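PDB 6M7Z: bradyzoite pseudokinase 1 from Toxoplasma gondii, which probably acts in a divergent kinase family, lacking the glycine-rich loop, that is linked to the membrane ultrastructure of the parasitophorous vacuole, though itself named a pseudokinase. Local coordinates for residues Y93-Y98 and L188-A192; S106-L110 and A155-L160; L166-I170 and H228-D233. All coordinates share one frame; numbering follows the deposited sequence.

Contact 1: Y93-Y98 and L188-A192; sequences YEPYLY and LDTAA. With EDO (1,2-ethanediol), chain H.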
# COMPACT_ATOMS: atom_id res chain seq x y z
N TYR A 93 -6.81 -8.46 -11.27
CA TYR A 93 -6.09 -7.23 -11.64
C TYR A 93 -4.88 -7.02 -10.72
O TYR A 93 -3.79 -6.79 -11.18
CB TYR A 93 -7.00 -6.01 -11.63
CG TYR A 93 -6.32 -4.76 -12.11
CD1 TYR A 93 -5.99 -4.60 -13.44
CD2 TYR A 93 -5.95 -3.75 -11.23
CE1 TYR A 93 -5.35 -3.45 -13.90
CE2 TYR A 93 -5.31 -2.60 -11.66
CZ TYR A 93 -5.00 -2.45 -13.00
OH TYR A 93 -4.38 -1.31 -13.43
N GLU A 94 -5.10 -7.08 -9.41
CA GLU A 94 -4.05 -6.78 -8.46
C GLU A 94 -2.94 -7.84 -8.57
O GLU A 94 -1.76 -7.51 -8.62
CB GLU A 94 -4.61 -6.63 -7.04
CG GLU A 94 -3.62 -5.96 -6.11
CD GLU A 94 -4.09 -5.74 -4.67
OE1 GLU A 94 -5.27 -6.13 -4.34
OE2 GLU A 94 -3.27 -5.18 -3.88
N PRO A 95 -3.25 -9.16 -8.59
CA PRO A 95 -2.22 -10.17 -8.85
C PRO A 95 -1.43 -9.89 -10.14
O PRO A 95 -0.19 -10.06 -10.18
CB PRO A 95 -3.01 -11.47 -8.96
CG PRO A 95 -4.25 -11.21 -8.08
CD PRO A 95 -4.58 -9.75 -8.29
N TYR A 96 -2.14 -9.46 -11.19
CA TYR A 96 -1.49 -9.15 -12.45
C TYR A 96 -0.45 -8.04 -12.25
O TYR A 96 0.69 -8.18 -12.71
CB TYR A 96 -2.54 -8.75 -13.50
CG TYR A 96 -1.97 -8.43 -14.85
CD1 TYR A 96 -1.51 -7.16 -15.15
CD2 TYR A 96 -1.89 -9.39 -15.84
CE1 TYR A 96 -1.02 -6.86 -16.41
CE2 TYR A 96 -1.37 -9.11 -17.09
CZ TYR A 96 -0.92 -7.84 -17.38
OH TYR A 96 -0.41 -7.55 -18.61
N LEU A 97 -0.82 -6.93 -11.59
CA LEU A 97 0.13 -5.85 -11.33
C LEU A 97 1.37 -6.39 -10.62
O LEU A 97 2.47 -6.07 -11.02
CB LEU A 97 -0.50 -4.75 -10.46
CG LEU A 97 -1.57 -3.88 -11.10
CD1 LEU A 97 -1.91 -2.72 -10.16
CD2 LEU A 97 -1.12 -3.31 -12.44
N TYR A 98 1.17 -7.21 -9.58
CA TYR A 98 2.30 -7.69 -8.78
C TYR A 98 3.21 -8.59 -9.61
O TYR A 98 4.42 -8.52 -9.45
CB TYR A 98 1.84 -8.36 -7.49
CG TYR A 98 1.65 -7.39 -6.35
CD1 TYR A 98 2.74 -6.83 -5.71
CD2 TYR A 98 0.39 -7.00 -5.93
CE1 TYR A 98 2.59 -5.94 -4.66
CE2 TYR A 98 0.22 -6.10 -4.89
CZ TYR A 98 1.33 -5.57 -4.24
OH TYR A 98 1.18 -4.69 -3.20
N LEU A 188 -2.95 -1.03 -3.99
CA LEU A 188 -2.56 -0.87 -5.39
C LEU A 188 -3.58 -1.47 -6.36
O LEU A 188 -3.39 -1.36 -7.58
CB LEU A 188 -1.18 -1.51 -5.59
CG LEU A 188 -0.05 -0.87 -4.79
CD1 LEU A 188 1.28 -1.55 -5.17
CD2 LEU A 188 0.01 0.63 -5.06
N ASP A 189 -4.67 -2.06 -5.86
CA ASP A 189 -5.75 -2.58 -6.72
C ASP A 189 -6.40 -1.46 -7.54
O ASP A 189 -7.01 -1.74 -8.55
CB ASP A 189 -6.82 -3.33 -5.91
CG ASP A 189 -7.42 -2.54 -4.76
OD1 ASP A 189 -6.65 -2.17 -3.82
OD2 ASP A 189 -8.63 -2.29 -4.80
N THR A 190 -6.29 -0.19 -7.12
CA THR A 190 -6.91 0.94 -7.87
C THR A 190 -5.94 1.55 -8.88
O THR A 190 -6.34 2.46 -9.62
CB THR A 190 -7.45 2.04 -6.96
OG1 THR A 190 -6.34 2.61 -6.25
CG2 THR A 190 -8.49 1.51 -5.98
N ALA A 191 -4.68 1.10 -8.90
CA ALA A 191 -3.65 1.71 -9.74
C ALA A 191 -3.97 1.48 -11.22
O ALA A 191 -4.62 0.50 -11.59
CB ALA A 191 -2.30 1.16 -9.39
N ALA A 192 -3.53 2.42 -12.06
CA ALA A 192 -3.84 2.40 -13.51
C ALA A 192 -2.81 3.24 -14.25
O ALA A 192 -2.19 4.12 -13.66
CB ALA A 192 -5.25 2.91 -13.77
C1 EDO H . -7.13 -10.47 -4.90
O1 EDO H . -6.90 -11.46 -3.88
C2 EDO H . -6.91 -9.08 -4.29
O2 EDO H . -7.08 -8.02 -5.24
O HOH W 1 -1.43 -3.40 -2.87

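Contact 2: S106-L110 and A155-L160; sequences SPLLL and AALKSL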
# COMPACT_ATOMS: atom_id res chain seq x y z
N SER A 106 10.13 -3.07 -5.13
CA SER A 106 10.24 -1.64 -4.98
C SER A 106 10.23 -1.37 -3.49
O SER A 106 9.29 -1.79 -2.81
CB SER A 106 9.11 -0.91 -5.67
OG SER A 106 9.02 -1.26 -7.04
N PRO A 107 11.23 -0.66 -2.92
CA PRO A 107 11.37 -0.57 -1.46
C PRO A 107 10.20 0.10 -0.72
O PRO A 107 9.98 -0.21 0.45
CB PRO A 107 12.64 0.28 -1.27
CG PRO A 107 13.38 0.17 -2.60
CD PRO A 107 12.29 0.07 -3.64
N LEU A 108 9.48 1.02 -1.38
CA LEU A 108 8.43 1.81 -0.72
C LEU A 108 7.02 1.37 -1.15
O LEU A 108 6.07 2.11 -0.90
CB LEU A 108 8.68 3.29 -1.04
CG LEU A 108 9.94 3.89 -0.42
CD1 LEU A 108 9.97 5.40 -0.63
CD2 LEU A 108 10.04 3.58 1.08
N LEU A 109 6.88 0.21 -1.81
CA LEU A 109 5.57 -0.33 -2.18
C LEU A 109 5.33 -1.63 -1.39
O LEU A 109 6.27 -2.41 -1.18
CB LEU A 109 5.51 -0.58 -3.69
CG LEU A 109 5.78 0.63 -4.58
CD1 LEU A 109 5.57 0.30 -6.06
CD2 LEU A 109 4.93 1.84 -4.21
N LEU A 110 4.07 -1.85 -0.96
CA LEU A 110 3.69 -3.03 -0.20
C LEU A 110 4.07 -4.27 -1.02
O LEU A 110 3.58 -4.46 -2.12
CB LEU A 110 2.19 -2.98 0.08
CG LEU A 110 1.59 -4.16 0.87
CD1 LEU A 110 2.14 -4.17 2.29
CD2 LEU A 110 0.06 -4.08 0.90
N ALA A 155 7.85 10.10 -1.58
CA ALA A 155 8.82 9.26 -2.28
C ALA A 155 8.12 8.00 -2.80
O ALA A 155 8.40 7.54 -3.90
CB ALA A 155 9.97 8.90 -1.37
N ALA A 156 7.23 7.44 -1.97
CA ALA A 156 6.54 6.20 -2.29
C ALA A 156 5.67 6.41 -3.53
O ALA A 156 5.69 5.60 -4.47
CB ALA A 156 5.75 5.73 -1.11
N LEU A 157 4.94 7.53 -3.54
CA LEU A 157 4.07 7.89 -4.66
C LEU A 157 4.90 8.08 -5.94
O LEU A 157 4.53 7.59 -7.01
CB LEU A 157 3.31 9.18 -4.32
CG LEU A 157 2.30 9.63 -5.37
CD1 LEU A 157 1.36 8.49 -5.74
CD2 LEU A 157 1.50 10.81 -4.88
N LYS A 158 6.03 8.79 -5.81
CA LYS A 158 6.94 9.03 -6.93
C LYS A 158 7.40 7.71 -7.54
O LYS A 158 7.45 7.58 -8.77
CB LYS A 158 8.15 9.86 -6.49
CG LYS A 158 8.92 10.46 -7.67
CD LYS A 158 10.30 10.96 -7.34
CE LYS A 158 11.16 11.10 -8.58
NZ LYS A 158 12.59 10.88 -8.26
N SER A 159 7.75 6.74 -6.68
CA SER A 159 8.22 5.45 -7.16
C SER A 159 7.13 4.75 -7.99
O SER A 159 7.45 4.03 -8.92
CB SER A 159 8.75 4.57 -6.03
OG SER A 159 7.71 3.92 -5.30
N LEU A 160 5.85 5.01 -7.69
CA LEU A 160 4.76 4.43 -8.46
C LEU A 160 4.60 5.18 -9.80
O LEU A 160 4.41 4.56 -10.85
CB LEU A 160 3.47 4.48 -7.64
CG LEU A 160 2.28 3.72 -8.24
CD1 LEU A 160 2.51 2.21 -8.24
CD2 LEU A 160 1.02 4.05 -7.46

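Contact 3: L166-I170 and H228-D233; sequences LHRSI and HTVKSD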
# COMPACT_ATOMS: atom_id res chain seq x y z
N LEU A 166 -0.66 5.72 -11.96
CA LEU A 166 -1.35 6.50 -10.93
C LEU A 166 -1.89 5.54 -9.87
O LEU A 166 -2.24 4.38 -10.19
CB LEU A 166 -2.52 7.24 -11.56
CG LEU A 166 -2.13 8.33 -12.55
CD1 LEU A 166 -3.35 8.98 -13.18
CD2 LEU A 166 -1.26 9.39 -11.90
N HIS A 167 -2.00 6.05 -8.62
CA HIS A 167 -2.59 5.28 -7.53
C HIS A 167 -4.12 5.35 -7.61
O HIS A 167 -4.80 4.32 -7.61
CB HIS A 167 -2.07 5.75 -6.18
CG HIS A 167 -2.51 4.88 -5.05
ND1 HIS A 167 -3.80 4.93 -4.56
CD2 HIS A 167 -1.87 3.93 -4.33
CE1 HIS A 167 -3.91 4.07 -3.56
NE2 HIS A 167 -2.75 3.43 -3.43
N ARG A 168 -4.63 6.59 -7.59
CA ARG A 168 -6.05 6.97 -7.81
C ARG A 168 -6.90 6.89 -6.53
O ARG A 168 -8.00 7.35 -6.59
CB ARG A 168 -6.70 6.16 -8.94
CG ARG A 168 -6.00 6.32 -10.29
CD ARG A 168 -6.87 5.91 -11.47
NE ARG A 168 -7.24 4.49 -11.39
CZ ARG A 168 -8.42 3.98 -11.75
NH1 ARG A 168 -9.26 4.70 -12.48
NH2 ARG A 168 -8.75 2.78 -11.31
N SER A 169 -6.41 6.37 -5.39
CA SER A 169 -7.23 6.32 -4.16
C SER A 169 -6.39 6.56 -2.89
O SER A 169 -6.61 5.93 -1.87
CB SER A 169 -7.99 5.01 -4.10
OG SER A 169 -7.13 3.88 -4.00
N ILE A 170 -5.46 7.51 -2.95
CA ILE A 170 -4.56 7.74 -1.84
C ILE A 170 -5.33 8.32 -0.64
O ILE A 170 -6.11 9.26 -0.77
CB ILE A 170 -3.39 8.64 -2.24
CG1 ILE A 170 -2.41 7.90 -3.15
CG2 ILE A 170 -2.67 9.20 -1.01
CD1 ILE A 170 -1.66 8.86 -4.07
N HIS A 228 -8.33 11.14 -14.28
CA HIS A 228 -7.23 11.01 -13.31
C HIS A 228 -5.88 11.32 -13.97
O HIS A 228 -5.56 10.80 -15.04
CB HIS A 228 -7.20 9.59 -12.72
CG HIS A 228 -8.31 9.30 -11.78
ND1 HIS A 228 -9.53 8.77 -12.20
CD2 HIS A 228 -8.40 9.44 -10.44
CE1 HIS A 228 -10.32 8.61 -11.16
NE2 HIS A 228 -9.65 9.01 -10.06
N THR A 229 -5.07 12.13 -13.28
CA THR A 229 -3.74 12.58 -13.72
C THR A 229 -2.79 12.61 -12.52
O THR A 229 -3.21 12.37 -11.37
CB THR A 229 -3.80 13.98 -14.36
OG1 THR A 229 -4.13 14.90 -13.32
CG2 THR A 229 -4.82 14.08 -15.47
N VAL A 230 -1.52 12.90 -12.78
CA VAL A 230 -0.53 13.00 -11.71
C VAL A 230 -1.01 14.03 -10.67
O VAL A 230 -0.78 13.84 -9.46
CB VAL A 230 0.91 13.27 -12.20
CG1 VAL A 230 1.47 12.03 -12.85
CG2 VAL A 230 1.10 14.49 -13.11
N LYS A 231 -1.69 15.09 -11.13
CA LYS A 231 -2.12 16.17 -10.25
C LYS A 231 -3.27 15.73 -9.34
O LYS A 231 -3.42 16.27 -8.24
CB LYS A 231 -2.50 17.42 -11.07
CG LYS A 231 -1.34 18.14 -11.77
CD LYS A 231 -0.13 18.38 -10.89
CE LYS A 231 0.88 19.34 -11.48
NZ LYS A 231 0.28 20.68 -11.67
N SER A 232 -4.08 14.75 -9.77
CA SER A 232 -5.16 14.26 -8.89
C SER A 232 -4.56 13.42 -7.74
O SER A 232 -5.05 13.48 -6.63
CB SER A 232 -6.27 13.54 -9.64
OG SER A 232 -5.76 12.53 -10.51
N ASP A 233 -3.49 12.67 -8.01
CA ASP A 233 -2.73 11.97 -6.94
C ASP A 233 -2.11 13.00 -5.98
O ASP A 233 -2.11 12.76 -4.76
CB ASP A 233 -1.68 11.00 -7.50
CG ASP A 233 -2.20 9.60 -7.83
OD1 ASP A 233 -3.41 9.32 -7.58
OD2 ASP A 233 -1.38 8.78 -8.33
O HOH W 2 -5.24 9.57 -5.52

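Contact 1: Y93-Y98 and L188-A192
Y93, E94, L97 and Y98 of helix 88-101, the αC helix of this kinase fold, meet L188 and D189 of a short 3-10 turn and A191 just after it; by sequence the turn appears to stand where kinases have DFG, L188 at the phenylalanine. By position and its salt bridge to K79 of strand 76-82, E94 matches the αC glutamate. Its chain is extended, CG anti to the backbone N (chi1 -164°), which carries the carboxylate toward D189, where OE1 lies 3.6 Å from D189 CB. The two carboxylates lie close, E94 OE1 and D189 OD1 being 4.2 Å apart, but K79 holds E94 and R81 holds D189 through salt bridges, and these cations probably offset the repulsion. A molecule of 1,2-ethanediol, presumably from the crystallisation liquor, donates from O2 to E94 OE1. A single water knits helix to turn: it donates to E94 OE2 and Y98 OH and accepts from L188 N. Beside the water, Y98 and L188 cross at about a right angle, Y98 CZ lying 4.1 Å from L188 CD1; Y98 OH also bonds to L110 O. Their places match those of two regulatory-spine residues in protein kinases, four residues after the αC glutamate and at the DFG phenylalanine, so the pairing is consistent with an assembled spine. Next to them L97 reaches across with CD1, which sits 3.3 Å from L188 O and 4.0 Å from A191 CB. One face of the Y93 ring is lined by L97 CG. Across the segments, Y93 OH donates to A191 O at 2.6 Å, arriving with a C=O...donor angle of 136° and 31° out of the carbonyl plane.

Contact 2: S106-L110 and A155-L160
L108 puts CD1 3.6 Å from A155 CB, while its own CB rests on A156 CB at 3.8 Å, so the leucine lies along two successive alanines of helix 146-161. L109 reaches the next turn of that helix: CD2 sits 3.6 Å from S159 OG, and CD1 touches L160 CD1 at 4.2 Å. In both leucines CG stands anti to the carbonyl carbon, which sends the branched ends across to the helix. What presents them is a type I beta turn from S106 to L109, closed by L109 N to S106 O. The turn belongs to the αC-β4 loop, after helix 88-101 and before strand 114-117, and here it docks on the αE helix of the C-lobe, as in protein kinases generally. Strand 183-185 backs the turn, L185 bonding to the backbones of L108 and L110 and touching the side chains of L109 and A156. S159 OG donates to A156 O at 2.8 Å, and that carbonyl also accepts from L160 N. With S159 OG donating within its own helix and no hydrogen bond between the segments, the contact rests mainly on apolar packing.

Contact 3: L166-I170 and H228-D233
D233 OD2 is held by two donors, the backbone N of H167 at 2.8 Å and, from helix 146-161, H161 NE2. The other oxygen, OD1, takes R168 N at 3.0 Å and a water at 2.8 Å. Each oxygen meets its backbone N-H with its syn lone pair, the first bond nearly straight (167° at the hydrogen), so the carboxylate spans two successive amides and its rotation is fixed. I170 CD1 lies over the carboxylate face, 3.9 Å from D233 CG. In kinases the aspartate starting the αF helix, here helix 230-248, holds the catalytic-loop backbone in this way; H167-S169 appears to stand where HRD is expected, S169 in the aspartate's place. H167 ND1 accepts from S169 N within the ring plane, and its NE2 bonds to G186 O. At the helix start, where T229 is the N-cap, S232 OG donates to T229 O, and L166 sets CD1 3.4 Å from H228 O and CD2 3.9 Å from V230 CG1. R168 lays CD over the H228 ring in a CH-pi contact, 3.9 Å from the centroid and 20° off the normal, then bends at chi3 (-62°), NE bonding to T190 O.

How the contacts relate
From the N terminus, segment 93-98 of the αC helix (88-101) comes first and meets 188-192, so contact 1 closes a loop of 89 residues that holds the end of the N-lobe sheet and the first part of the C-lobe; it joins αC to the DFG-like turn. Contact 2 opens and closes within that loop, fixing the αC-β4 turn to the αE helix. The first segment of contact 3, 166-170, also falls inside it, but its partner 228-233 lies beyond 192: contacts 1 and 3 cross, whereas 2 and 3 follow in series. Contact 3 joins the catalytic-loop region to αF. T190 OG1 probably hydrogen-bonds to H167 O and S169 OG, and L157 packs on I170.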